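Local coordinates for tryparedoxin (PDB 1O8X), which probably acts as a thioredoxin-like dithiol-disulfide oxidoreductase that relays reducing equivalents from trypanothione to peroxidases during oxidative stress, at residues P9-L14 with V21-L26; G45-L50 with A78-K83; C68-E73 with F104-I109; V132-P135 with P141-D144. The protein carries 1 engineered substitution. All blocks are in the same frame, centred on the assembly; numbering follows the deposited sequence.

Contact 1. Residues P9-L14 with V21-L26; sequences PGIEKL and VEVKSL
L14 and V21 face each other as an antiparallel hydrogen-bonded pair. Their backbones are joined twice, L14 N to V21 O and V21 N to L14 O, each at 2.8 Å. K13 and E22 form the next, non-hydrogen-bonded pair. Beyond it, V23 N donates to E12 O at 2.8 Å, which carries the pairing past the end of the strands. This donor stands above the carbonyl plane of E12, 43° out of it. Water 1 also donates to E12 O and accepts from K24 N, so it bridges E12 to the 3-10 turn 23-26.

The tight part lies on the face that carries L14 and V21. V23 CG2 lies at its centre. It sits beside the backbone N, anti to the carbonyl carbon, and from there it reaches both I11 O, at 3.2 Å, and L14 CG, at 3.7 Å. L14 CD1 then meets L26 CD1 at 4.0 Å, with the two leucine side chains at about a right angle.

The other face, with K13 and E22, is exposed and much looser. K13 NZ and E22 OE2 stay 5.1 Å apart, so any attraction between their opposite charges is probably weak. S25 OG and S25 N both donate to E22 O and fix the start of the turn.

The contact belongs to the beta hairpin of strands 13-16 and 19-22, at one edge of the central sheet. L14, V21 and L26 pack on L87 of strand 87-88. L14 also touches V66 of strand 63-69, while V23 and L26 rest on L4.

Contact 2. Residues G45-L50 with A78-K83; sequences GFTPQL and AGYFAK
T47 and Y80 meet through their hydroxyl groups, with T47 OG1 3.3 Å from Y80 OH. OG1 lies near the plane of the tyrosine ring, at its edge. The backbones are well separated, and the long Y80 side chain spans most of the gap. Its CG is anti to the backbone N (chi1 -175°), which lets the phenol extend from helix 74-81 toward helix 41-57. On T47, OG1 is beside the backbone N (chi1 -58°) and CG2 takes the anti place. This lets the hydroxyl turn back to A43 O, one helical turn earlier.

Each hydroxyl has a firmer partner elsewhere. T47 OG1 is hydrogen-bonded to Y34 OH and A43 O, and Y80 OH to S36 OG. Y34 and S36 lie two residues apart on strand 30-36 and point to the same face, consistent with both helices lying over it. This is the thioredoxin fold, with the redox motif at the start of helix 41-57. A43 is an engineered residue in that motif, where the unaltered protein forms a disulfide with C40.

Helix 41-57 is kinked at P48, whose N makes no bond to the preceding turn. Q49 spans this region with its side chain: NE2 donates to G45 O at 2.9 Å, and G45 O lies nearly in the Q49 amide plane. The Y80 ring also meets that of F67, with the planes at about 90°.

Contact 3. Residues C68-E73 with F104-I109; sequences CTWDEE and FNVESI
Beside the redox site, the loop that leads into strand 111-116 packs against the end of strand 63-69, with I109 over one face of the W70 indole and V106 at its edge. I109 CG2 sits over the six-membered ring, 3.6 Å from its centroid and only 8° off the ring normal, a clear CH-pi contact. I109 CG1 lies between its backbone N and carbonyl carbon (chi1 48°), the crowded position. That setting puts CG2 over the ring and brings CD1 to W70 CE3 at 3.7 Å.

V106 comes from a different direction. Its CG1 touches W70 CZ2 at 3.6 Å. Its carbonyl O lies in the indole plane at the ring edge, 3.6 Å from W70 CH2. One face and part of the edge are thus engaged.

In the thioredoxin fold the loop before strand 111-116 lies next to the redox motif. Here I109 also touches C40, as well as A37 and F35. The indole N-H is used on the helix side, where W70 NE1 is hydrogen-bonded to S101 OG of helix 94-103. That helix ends in a Schellman motif with N105 at positive phi, from which the chain turns to V106. On the other segment, T69 OG1 accepts from D71 N at 3.0 Å in an ST turn. W70 O receives the indole N-H of W39, and D71 OD1 is hydrogen-bonded to S38 OG.

Contact 4. Residues V132-P135 with P141-D144; sequences VKDP and PWKD
W142 NE1 donates to D134 OD2 at 2.8 Å, with an N-H...O angle of 156°. This single bond carries the contact. OD2 receives it on its anti lone pair, the one facing away from OD1, and lies close to the plane of the indole ring. The carboxylate is turned nearly square to the ring, with the planes 84° apart. D134 CG is anti to the backbone N (chi1 -178°), which extends the acid toward the indole edge. Next to the bond, W142 CZ2 is 4.0 Å from D134 O.

In the next shell the backbone of the intervening loop holds the carboxylate: OD2 also accepts from Q139 N, and OD1 accepts from E138 N. D134 thus ties together the turn that leads back to W142, and three N-H donors point at its oxygens, which would help to stabilise a negative charge. W142 itself has a left-handed backbone conformation and follows P141, which has a cis peptide bond before it. Its carbonyl O is hydrogen-bonded to T124 OG1 and R126 NH2, while D144 OD2 forms a salt bridge with the same arginine.

The buried indole meets the F140 ring edge-to-face, the F53 ring, and A127, T130 and L131. It thus packs on helices 41-57 and 127-131, while the backbone of D144 pairs with V123 of the edge strand 122-124.

Contact 1 closes first along the chain; contacts 2 and 3 then interleave, and contact 4 comes last. Contacts 1 and 4 lie on opposite sides of the chain's centre, their own centres about 26 Å apart. They involve the hairpin at one edge of the sheet and the tail beside strand 122-124 at the other. Contacts 2 and 3 are closer, with centres about 14 Å apart, and they touch where Y80 CD2 lies 3.8 Å from D71 OD2. Contact 2 also meets contact 4, through F46 and Q49 against V132. Contact 2 involves the helix that begins in the redox motif, and contact 3 includes I109, which touches C40.

Contact 1. Residues P9-L14 with V21-L26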
loop_
_atom_site.group_PDB
_atom_site.type_symbol
_atom_site.label_atom_id
_atom_site.label_comp_id
_atom_site.label_asym_id
_atom_site.label_seq_id
_atom_site.Cartn_x
_atom_site.Cartn_y
_atom_site.Cartn_z
ATOM N N PRO A 9 -12.879 -6.100 3.215
ATOM C CA PRO A 9 -13.997 -6.713 3.938
ATOM C C PRO A 9 -13.670 -8.139 4.358
ATOM O O PRO A 9 -13.369 -8.990 3.517
ATOM C CB PRO A 9 -15.151 -6.676 2.924
ATOM C CG PRO A 9 -14.508 -6.588 1.591
ATOM C CD PRO A 9 -13.206 -5.875 1.793
ATOM N N GLY A 10 -13.692 -8.364 5.665
ATOM C CA GLY A 10 -13.500 -9.687 6.226
ATOM C C GLY A 10 -12.088 -10.226 6.131
ATOM O O GLY A 10 -11.880 -11.434 6.230
ATOM N N ILE A 11 -11.116 -9.340 5.930
ATOM C CA ILE A 11 -9.719 -9.743 5.983
ATOM C C ILE A 11 -9.162 -9.354 7.348
ATOM O O ILE A 11 -9.038 -8.171 7.665
ATOM C CB ILE A 11 -8.900 -9.124 4.819
ATOM C CG1 ILE A 11 -9.381 -9.672 3.468
ATOM C CG2 ILE A 11 -7.408 -9.397 5.008
ATOM C CD1 ILE A 11 -8.886 -8.885 2.256
ATOM N N GLU A 12 -8.840 -10.357 8.155
ATOM C CA GLU A 12 -8.400 -10.131 9.527
ATOM C C GLU A 12 -6.884 -10.061 9.660
ATOM O O GLU A 12 -6.371 -9.524 10.634
ATOM C CB GLU A 12 -8.935 -11.239 10.433
ATOM C CG GLU A 12 -10.390 -11.072 10.842
ATOM C CD GLU A 12 -10.707 -11.793 12.141
ATOM O OE1 GLU A 12 -10.272 -12.955 12.302
ATOM O OE2 GLU A 12 -11.390 -11.201 13.009
ATOM N N LYS A 13 -6.177 -10.624 8.685
ATOM C CA LYS A 13 -4.721 -10.708 8.745
ATOM C C LYS A 13 -4.081 -10.271 7.442
ATOM O O LYS A 13 -4.624 -10.508 6.367
ATOM C CB LYS A 13 -4.264 -12.128 9.080
ATOM C CG LYS A 13 -4.711 -12.627 10.447
ATOM C CD LYS A 13 -3.675 -13.543 11.070
ATOM C CE LYS A 13 -4.112 -13.988 12.452
ATOM N NZ LYS A 13 -5.356 -14.825 12.418
ATOM N N LEU A 14 -2.917 -9.645 7.561
ATOM C CA LEU A 14 -2.118 -9.253 6.404
ATOM C C LEU A 14 -0.751 -9.885 6.526
ATOM O O LEU A 14 -0.289 -10.163 7.640
ATOM C CB LEU A 14 -1.964 -7.731 6.330
ATOM C CG LEU A 14 -3.239 -6.907 6.192
ATOM C CD1 LEU A 14 -2.887 -5.436 6.390
ATOM C CD2 LEU A 14 -3.867 -7.141 4.827
ATOM N N VAL A 21 0.280 -10.263 10.365
ATOM C CA VAL A 21 -0.165 -9.376 11.443
ATOM C C VAL A 21 -1.680 -9.199 11.346
ATOM O O VAL A 21 -2.270 -9.407 10.280
ATOM C CB VAL A 21 0.503 -7.971 11.414
ATOM C CG1 VAL A 21 1.996 -8.065 11.514
ATOM C CG2 VAL A 21 0.124 -7.194 10.153
ATOM N N GLU A 22 -2.305 -8.821 12.457
ATOM C CA GLU A 22 -3.735 -8.522 12.469
ATOM C C GLU A 22 -4.012 -7.135 11.883
ATOM O O GLU A 22 -3.273 -6.183 12.134
ATOM C CB GLU A 22 -4.304 -8.633 13.895
ATOM C CG GLU A 22 -4.271 -10.057 14.444
ATOM C CD GLU A 22 -4.997 -10.230 15.772
ATOM O OE1 GLU A 22 -4.716 -9.470 16.723
ATOM O OE2 GLU A 22 -5.836 -11.160 15.881
ATOM N N VAL A 23 -5.081 -7.032 11.102
ATOM C CA VAL A 23 -5.497 -5.736 10.560
ATOM C C VAL A 23 -5.751 -4.730 11.697
ATOM O O VAL A 23 -5.529 -3.521 11.534
ATOM C CB VAL A 23 -6.700 -5.900 9.607
ATOM C CG1 VAL A 23 -7.301 -4.561 9.209
ATOM C CG2 VAL A 23 -6.270 -6.675 8.369
ATOM N N LYS A 24 -6.168 -5.240 12.859
ATOM C CA LYS A 24 -6.365 -4.417 14.058
ATOM C C LYS A 24 -5.122 -3.638 14.500
ATOM O O LYS A 24 -5.243 -2.594 15.137
ATOM C CB LYS A 24 -6.847 -5.285 15.235
ATOM C CG LYS A 24 -8.300 -5.707 15.166
ATOM C CD LYS A 24 -8.741 -6.393 16.456
ATOM C CE LYS A 24 -10.140 -6.998 16.314
ATOM N NZ LYS A 24 -11.220 -5.987 16.548
ATOM N N SER A 25 -3.934 -4.143 14.171
ATOM C CA SER A 25 -2.684 -3.496 14.562
ATOM C C SER A 25 -2.464 -2.161 13.836
ATOM O O SER A 25 -1.543 -1.417 14.171
ATOM C CB SER A 25 -1.485 -4.432 14.315
ATOM O OG SER A 25 -1.241 -4.603 12.931
ATOM N N LEU A 26 -3.300 -1.867 12.834
ATOM C CA LEU A 26 -3.190 -0.616 12.085
ATOM C C LEU A 26 -3.958 0.552 12.722
ATOM O O LEU A 26 -3.960 1.653 12.194
ATOM C CB LEU A 26 -3.667 -0.853 10.653
ATOM C CG LEU A 26 -2.849 -1.886 9.859
ATOM C CD1 LEU A 26 -3.281 -1.974 8.408
ATOM C CD2 LEU A 26 -1.359 -1.615 9.958
HETATM O O HOH W 1 -7.716 -7.913 12.814
#

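Contact 2. Residues G45-L50 with A78-K83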
loop_
_atom_site.group_PDB
_atom_site.type_symbol
_atom_site.label_atom_id
_atom_site.label_comp_id
_atom_site.label_asym_id
_atom_site.label_seq_id
_atom_site.Cartn_x
_atom_site.Cartn_y
_atom_site.Cartn_z
ATOM N N GLY A 45 11.684 1.636 -10.663
ATOM C CA GLY A 45 12.330 2.852 -10.199
ATOM C C GLY A 45 11.618 3.475 -9.007
ATOM O O GLY A 45 12.256 4.122 -8.159
ATOM N N PHE A 46 10.296 3.288 -8.921
ATOM C CA PHE A 46 9.512 3.914 -7.859
ATOM C C PHE A 46 9.656 3.194 -6.517
ATOM O O PHE A 46 9.797 3.838 -5.467
ATOM C CB PHE A 46 8.023 4.026 -8.225
ATOM C CG PHE A 46 7.203 4.607 -7.122
ATOM C CD1 PHE A 46 7.352 5.941 -6.793
ATOM C CD2 PHE A 46 6.337 3.817 -6.368
ATOM C CE1 PHE A 46 6.618 6.494 -5.735
ATOM C CE2 PHE A 46 5.597 4.372 -5.320
ATOM C CZ PHE A 46 5.748 5.712 -5.012
ATOM N N THR A 47 9.624 1.864 -6.541
ATOM C CA THR A 47 9.622 1.097 -5.307
ATOM C C THR A 47 10.778 1.445 -4.356
ATOM O O THR A 47 10.528 1.621 -3.171
ATOM C CB THR A 47 9.494 -0.413 -5.569
ATOM O OG1 THR A 47 8.291 -0.657 -6.295
ATOM C CG2 THR A 47 9.278 -1.169 -4.251
ATOM N N PRO A 48 12.027 1.571 -4.826
ATOM C CA PRO A 48 13.120 1.966 -3.915
ATOM C C PRO A 48 12.928 3.343 -3.270
ATOM O O PRO A 48 13.339 3.540 -2.134
ATOM C CB PRO A 48 14.367 1.942 -4.819
ATOM C CG PRO A 48 13.982 1.082 -5.953
ATOM C CD PRO A 48 12.541 1.303 -6.183
ATOM N N GLN A 49 12.302 4.278 -3.981
ATOM C CA GLN A 49 12.010 5.594 -3.410
ATOM C C GLN A 49 10.956 5.475 -2.297
ATOM O O GLN A 49 11.049 6.138 -1.263
ATOM C CB GLN A 49 11.573 6.563 -4.501
ATOM C CG GLN A 49 12.680 6.835 -5.533
ATOM C CD GLN A 49 12.173 7.647 -6.699
ATOM O OE1 GLN A 49 12.078 8.871 -6.610
ATOM N NE2 GLN A 49 11.834 6.972 -7.797
ATOM N N LEU A 50 9.968 4.601 -2.490
ATOM C CA LEU A 50 8.962 4.363 -1.472
ATOM C C LEU A 50 9.603 3.646 -0.278
ATOM O O LEU A 50 9.293 3.976 0.875
ATOM C CB LEU A 50 7.779 3.585 -2.060
ATOM C CG LEU A 50 6.689 3.200 -1.061
ATOM C CD1 LEU A 50 6.087 4.410 -0.351
ATOM C CD2 LEU A 50 5.605 2.444 -1.806
ATOM N N ALA A 78 4.976 -13.563 -4.538
ATOM C CA ALA A 78 5.761 -13.880 -3.350
ATOM C C ALA A 78 7.187 -13.344 -3.453
ATOM O O ALA A 78 7.716 -12.786 -2.483
ATOM C CB ALA A 78 5.748 -15.368 -3.085
ATOM N N GLY A 79 7.798 -13.502 -4.626
ATOM C CA GLY A 79 9.154 -13.046 -4.872
ATOM C C GLY A 79 9.286 -11.531 -4.786
ATOM O O GLY A 79 10.273 -10.989 -4.288
ATOM N N TYR A 80 8.277 -10.843 -5.296
ATOM C CA TYR A 80 8.243 -9.392 -5.309
ATOM C C TYR A 80 7.990 -8.852 -3.906
ATOM O O TYR A 80 8.713 -7.970 -3.440
ATOM C CB TYR A 80 7.165 -8.946 -6.305
ATOM C CG TYR A 80 7.053 -7.461 -6.554
ATOM C CD1 TYR A 80 8.182 -6.646 -6.602
ATOM C CD2 TYR A 80 5.808 -6.868 -6.743
ATOM C CE1 TYR A 80 8.076 -5.286 -6.820
ATOM C CE2 TYR A 80 5.685 -5.516 -6.975
ATOM C CZ TYR A 80 6.812 -4.719 -7.029
ATOM O OH TYR A 80 6.710 -3.361 -7.250
ATOM N N PHE A 81 7.011 -9.422 -3.209
ATOM C CA PHE A 81 6.733 -8.998 -1.838
ATOM C C PHE A 81 7.932 -9.229 -0.905
ATOM O O PHE A 81 8.181 -8.440 0.006
ATOM C CB PHE A 81 5.455 -9.649 -1.287
ATOM C CG PHE A 81 5.166 -9.278 0.147
ATOM C CD1 PHE A 81 5.080 -7.946 0.529
ATOM C CD2 PHE A 81 5.021 -10.258 1.130
ATOM C CE1 PHE A 81 4.850 -7.603 1.868
ATOM C CE2 PHE A 81 4.783 -9.920 2.463
ATOM C CZ PHE A 81 4.703 -8.600 2.831
ATOM N N ALA A 82 8.699 -10.291 -1.147
ATOM C CA ALA A 82 9.854 -10.608 -0.298
ATOM C C ALA A 82 10.891 -9.489 -0.297
ATOM O O ALA A 82 11.714 -9.385 0.619
ATOM C CB ALA A 82 10.493 -11.930 -0.735
ATOM N N LYS A 83 10.853 -8.665 -1.334
ATOM C CA LYS A 83 11.760 -7.542 -1.477
ATOM C C LYS A 83 11.185 -6.224 -0.905
ATOM O O LYS A 83 11.789 -5.163 -1.053
ATOM C CB LYS A 83 12.158 -7.395 -2.955
ATOM C CG LYS A 83 12.857 -8.634 -3.536
ATOM C CD LYS A 83 12.686 -8.681 -5.044
ATOM C CE LYS A 83 13.135 -10.009 -5.628
ATOM N NZ LYS A 83 12.753 -10.089 -7.064
#

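Contact 3. Residues C68-E73 with F104-I109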
loop_
_atom_site.group_PDB
_atom_site.type_symbol
_atom_site.label_atom_id
_atom_site.label_comp_id
_atom_site.label_asym_id
_atom_site.label_seq_id
_atom_site.Cartn_x
_atom_site.Cartn_y
_atom_site.Cartn_z
ATOM N N CYS A 68 -0.894 -4.236 -2.556
ATOM C CA CYS A 68 -2.080 -4.757 -3.221
ATOM C C CYS A 68 -1.660 -5.191 -4.618
ATOM O O CYS A 68 -1.493 -4.367 -5.511
ATOM C CB CYS A 68 -3.141 -3.665 -3.292
ATOM S SG CYS A 68 -3.739 -3.139 -1.682
ATOM N N THR A 69 -1.467 -6.488 -4.796
ATOM C CA THR A 69 -0.822 -6.987 -5.987
ATOM C C THR A 69 -1.677 -7.023 -7.270
ATOM O O THR A 69 -2.862 -7.320 -7.219
ATOM C CB THR A 69 -0.240 -8.374 -5.661
ATOM O OG1 THR A 69 0.598 -8.788 -6.737
ATOM C CG2 THR A 69 -1.334 -9.449 -5.571
ATOM N N TRP A 70 -1.052 -6.702 -8.400
ATOM C CA TRP A 70 -1.622 -7.002 -9.716
ATOM C C TRP A 70 -0.895 -8.187 -10.394
ATOM O O TRP A 70 -1.138 -8.482 -11.567
ATOM C CB TRP A 70 -1.586 -5.764 -10.615
ATOM C CG TRP A 70 -2.686 -4.757 -10.341
ATOM C CD1 TRP A 70 -3.486 -4.657 -9.222
ATOM C CD2 TRP A 70 -3.074 -3.691 -11.200
ATOM N NE1 TRP A 70 -4.362 -3.604 -9.363
ATOM C CE2 TRP A 70 -4.127 -2.993 -10.568
ATOM C CE3 TRP A 70 -2.647 -3.258 -12.460
ATOM C CZ2 TRP A 70 -4.753 -1.889 -11.159
ATOM C CZ3 TRP A 70 -3.253 -2.165 -13.035
ATOM C CH2 TRP A 70 -4.296 -1.485 -12.386
ATOM N N ASP A 71 -0.015 -8.857 -9.653
ATOM C CA ASP A 71 0.530 -10.138 -10.096
ATOM C C ASP A 71 -0.544 -11.210 -10.085
ATOM O O ASP A 71 -1.263 -11.362 -9.105
ATOM C CB ASP A 71 1.680 -10.592 -9.204
ATOM C CG ASP A 71 2.954 -9.852 -9.507
ATOM O OD1 ASP A 71 3.532 -10.046 -10.600
ATOM O OD2 ASP A 71 3.416 -9.032 -8.718
ATOM N N GLU A 72 -0.603 -11.989 -11.163
ATOM C CA GLU A 72 -1.568 -13.087 -11.262
ATOM C C GLU A 72 -0.998 -14.457 -10.932
ATOM O O GLU A 72 -1.746 -15.427 -10.841
ATOM C CB GLU A 72 -2.257 -13.043 -12.622
ATOM C CG GLU A 72 -3.067 -11.770 -12.704
ATOM C CD GLU A 72 -3.850 -11.612 -13.977
ATOM O OE1 GLU A 72 -4.370 -12.612 -14.502
ATOM O OE2 GLU A 72 -3.967 -10.466 -14.426
ATOM N N GLU A 73 0.320 -14.526 -10.770
ATOM C CA GLU A 73 1.004 -15.760 -10.375
ATOM C C GLU A 73 1.508 -15.639 -8.943
ATOM O O GLU A 73 2.153 -14.644 -8.600
ATOM C CB GLU A 73 2.198 -15.985 -11.287
ATOM C CG GLU A 73 1.850 -16.273 -12.734
ATOM C CD GLU A 73 3.095 -16.416 -13.582
ATOM O OE1 GLU A 73 3.772 -15.397 -13.810
ATOM O OE2 GLU A 73 3.404 -17.543 -14.014
ATOM N N PHE A 104 -11.125 2.498 -6.225
ATOM C CA PHE A 104 -10.285 3.689 -6.358
ATOM C C PHE A 104 -9.955 4.088 -7.776
ATOM O O PHE A 104 -9.126 4.965 -7.992
ATOM C CB PHE A 104 -9.004 3.482 -5.555
ATOM C CG PHE A 104 -9.190 3.773 -4.113
ATOM C CD1 PHE A 104 -8.974 2.799 -3.150
ATOM C CD2 PHE A 104 -9.629 5.047 -3.722
ATOM C CE1 PHE A 104 -9.191 3.115 -1.768
ATOM C CE2 PHE A 104 -9.826 5.361 -2.403
ATOM C CZ PHE A 104 -9.620 4.392 -1.430
ATOM N N ASN A 105 -10.586 3.431 -8.744
ATOM C CA ASN A 105 -10.321 3.693 -10.151
ATOM C C ASN A 105 -8.829 3.670 -10.481
ATOM O O ASN A 105 -8.303 4.544 -11.171
ATOM C CB ASN A 105 -10.977 4.984 -10.646
ATOM C CG ASN A 105 -11.013 5.053 -12.159
ATOM O OD1 ASN A 105 -10.956 4.022 -12.847
ATOM N ND2 ASN A 105 -11.074 6.259 -12.689
ATOM N N VAL A 106 -8.160 2.627 -10.008
ATOM C CA VAL A 106 -6.752 2.445 -10.318
ATOM C C VAL A 106 -6.664 1.843 -11.718
ATOM O O VAL A 106 -7.088 0.709 -11.949
ATOM C CB VAL A 106 -6.065 1.510 -9.311
ATOM C CG1 VAL A 106 -4.592 1.404 -9.639
ATOM C CG2 VAL A 106 -6.245 2.006 -7.886
ATOM N N GLU A 107 -6.089 2.596 -12.639
ATOM C CA GLU A 107 -6.062 2.176 -14.039
ATOM C C GLU A 107 -4.659 1.809 -14.485
ATOM O O GLU A 107 -4.467 1.058 -15.446
ATOM C CB GLU A 107 -6.592 3.289 -14.922
ATOM C CG GLU A 107 -8.082 3.499 -14.807
ATOM C CD GLU A 107 -8.567 4.429 -15.886
ATOM O OE1 GLU A 107 -8.152 5.611 -15.882
ATOM O OE2 GLU A 107 -9.343 3.964 -16.741
ATOM N N SER A 108 -3.677 2.359 -13.781
ATOM C CA SER A 108 -2.281 2.048 -14.029
ATOM C C SER A 108 -1.564 1.895 -12.706
ATOM O O SER A 108 -2.038 2.339 -11.641
ATOM C CB SER A 108 -1.594 3.119 -14.867
ATOM O OG SER A 108 -1.546 4.328 -14.151
ATOM N N ILE A 109 -0.442 1.211 -12.777
ATOM C CA ILE A 109 0.420 1.024 -11.624
ATOM C C ILE A 109 1.824 1.524 -12.000
ATOM O O ILE A 109 2.198 1.540 -13.180
ATOM C CB ILE A 109 0.387 -0.445 -11.146
ATOM C CG1 ILE A 109 0.580 -1.429 -12.303
ATOM C CG2 ILE A 109 -0.946 -0.704 -10.414
ATOM C CD1 ILE A 109 0.941 -2.813 -11.831
#

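Contact 4. Residues V132-P135 with P141-D144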
loop_
_atom_site.group_PDB
_atom_site.type_symbol
_atom_site.label_atom_id
_atom_site.label_comp_id
_atom_site.label_asym_id
_atom_site.label_seq_id
_atom_site.Cartn_x
_atom_site.Cartn_y
_atom_site.Cartn_z
ATOM N N VAL A 132 7.709 11.298 -5.029
ATOM C CA VAL A 132 8.990 11.412 -5.730
ATOM C C VAL A 132 9.503 12.851 -5.744
ATOM O O VAL A 132 10.700 13.075 -5.902
ATOM C CB VAL A 132 8.980 10.769 -7.132
ATOM C CG1 VAL A 132 8.621 9.301 -7.060
ATOM C CG2 VAL A 132 8.047 11.503 -8.043
ATOM N N LYS A 133 8.611 13.807 -5.541
ATOM C CA LYS A 133 8.995 15.217 -5.507
ATOM C C LYS A 133 9.189 15.755 -4.100
ATOM O O LYS A 133 9.645 16.894 -3.928
ATOM C CB LYS A 133 7.933 16.028 -6.206
ATOM C CG LYS A 133 7.889 15.702 -7.675
ATOM C CD LYS A 133 7.001 16.655 -8.426
ATOM C CE LYS A 133 7.595 18.051 -8.504
ATOM N NZ LYS A 133 8.683 18.148 -9.515
ATOM N N ASP A 134 8.858 14.941 -3.101
ATOM C CA ASP A 134 8.932 15.380 -1.721
ATOM C C ASP A 134 9.542 14.284 -0.868
ATOM O O ASP A 134 8.872 13.758 0.016
ATOM C CB ASP A 134 7.525 15.798 -1.269
ATOM C CG ASP A 134 7.474 16.338 0.150
ATOM O OD1 ASP A 134 8.479 16.890 0.675
ATOM O OD2 ASP A 134 6.394 16.256 0.787
ATOM N N PRO A 135 10.815 13.927 -1.102
ATOM C CA PRO A 135 11.426 12.813 -0.361
ATOM C C PRO A 135 11.513 13.035 1.144
ATOM O O PRO A 135 11.604 12.048 1.864
ATOM C CB PRO A 135 12.831 12.698 -0.964
ATOM C CG PRO A 135 13.103 14.031 -1.551
ATOM C CD PRO A 135 11.771 14.528 -2.058
ATOM N N PRO A 141 0.667 14.363 4.447
ATOM C CA PRO A 141 0.396 13.217 3.572
ATOM C C PRO A 141 -0.180 13.573 2.196
ATOM O O PRO A 141 -0.892 12.745 1.624
ATOM C CB PRO A 141 -0.658 12.438 4.375
ATOM C CG PRO A 141 -1.454 13.535 5.020
ATOM C CD PRO A 141 -0.486 14.654 5.321
ATOM N N TRP A 142 0.136 14.762 1.677
ATOM C CA TRP A 142 -0.198 15.132 0.285
ATOM C C TRP A 142 -1.705 15.095 0.059
ATOM O O TRP A 142 -2.199 14.507 -0.889
ATOM C CB TRP A 142 0.551 14.250 -0.727
ATOM C CG TRP A 142 2.026 14.161 -0.422
ATOM C CD1 TRP A 142 2.936 15.186 -0.450
ATOM C CD2 TRP A 142 2.752 12.999 -0.010
ATOM N NE1 TRP A 142 4.183 14.728 -0.094
ATOM C CE2 TRP A 142 4.103 13.390 0.191
ATOM C CE3 TRP A 142 2.402 11.661 0.219
ATOM C CZ2 TRP A 142 5.098 12.483 0.583
ATOM C CZ3 TRP A 142 3.384 10.764 0.613
ATOM C CH2 TRP A 142 4.720 11.179 0.792
ATOM N N LYS A 143 -2.443 15.720 0.973
ATOM C CA LYS A 143 -3.890 15.620 0.993
ATOM C C LYS A 143 -4.519 16.043 -0.331
ATOM O O LYS A 143 -4.150 17.070 -0.936
ATOM C CB LYS A 143 -4.448 16.525 2.090
ATOM C CG LYS A 143 -4.062 16.070 3.467
ATOM C CD LYS A 143 -4.743 16.888 4.540
ATOM C CE LYS A 143 -3.921 16.826 5.803
ATOM N NZ LYS A 143 -2.682 17.635 5.660
ATOM N N ASP A 144 -5.489 15.255 -0.781
ATOM C CA ASP A 144 -6.316 15.647 -1.922
ATOM C C ASP A 144 -7.094 16.920 -1.590
ATOM O O ASP A 144 -7.368 17.218 -0.413
ATOM C CB ASP A 144 -7.307 14.541 -2.282
ATOM C CG ASP A 144 -6.663 13.376 -3.010
ATOM O OD1 ASP A 144 -7.424 12.519 -3.503
ATOM O OD2 ASP A 144 -5.423 13.239 -3.117
#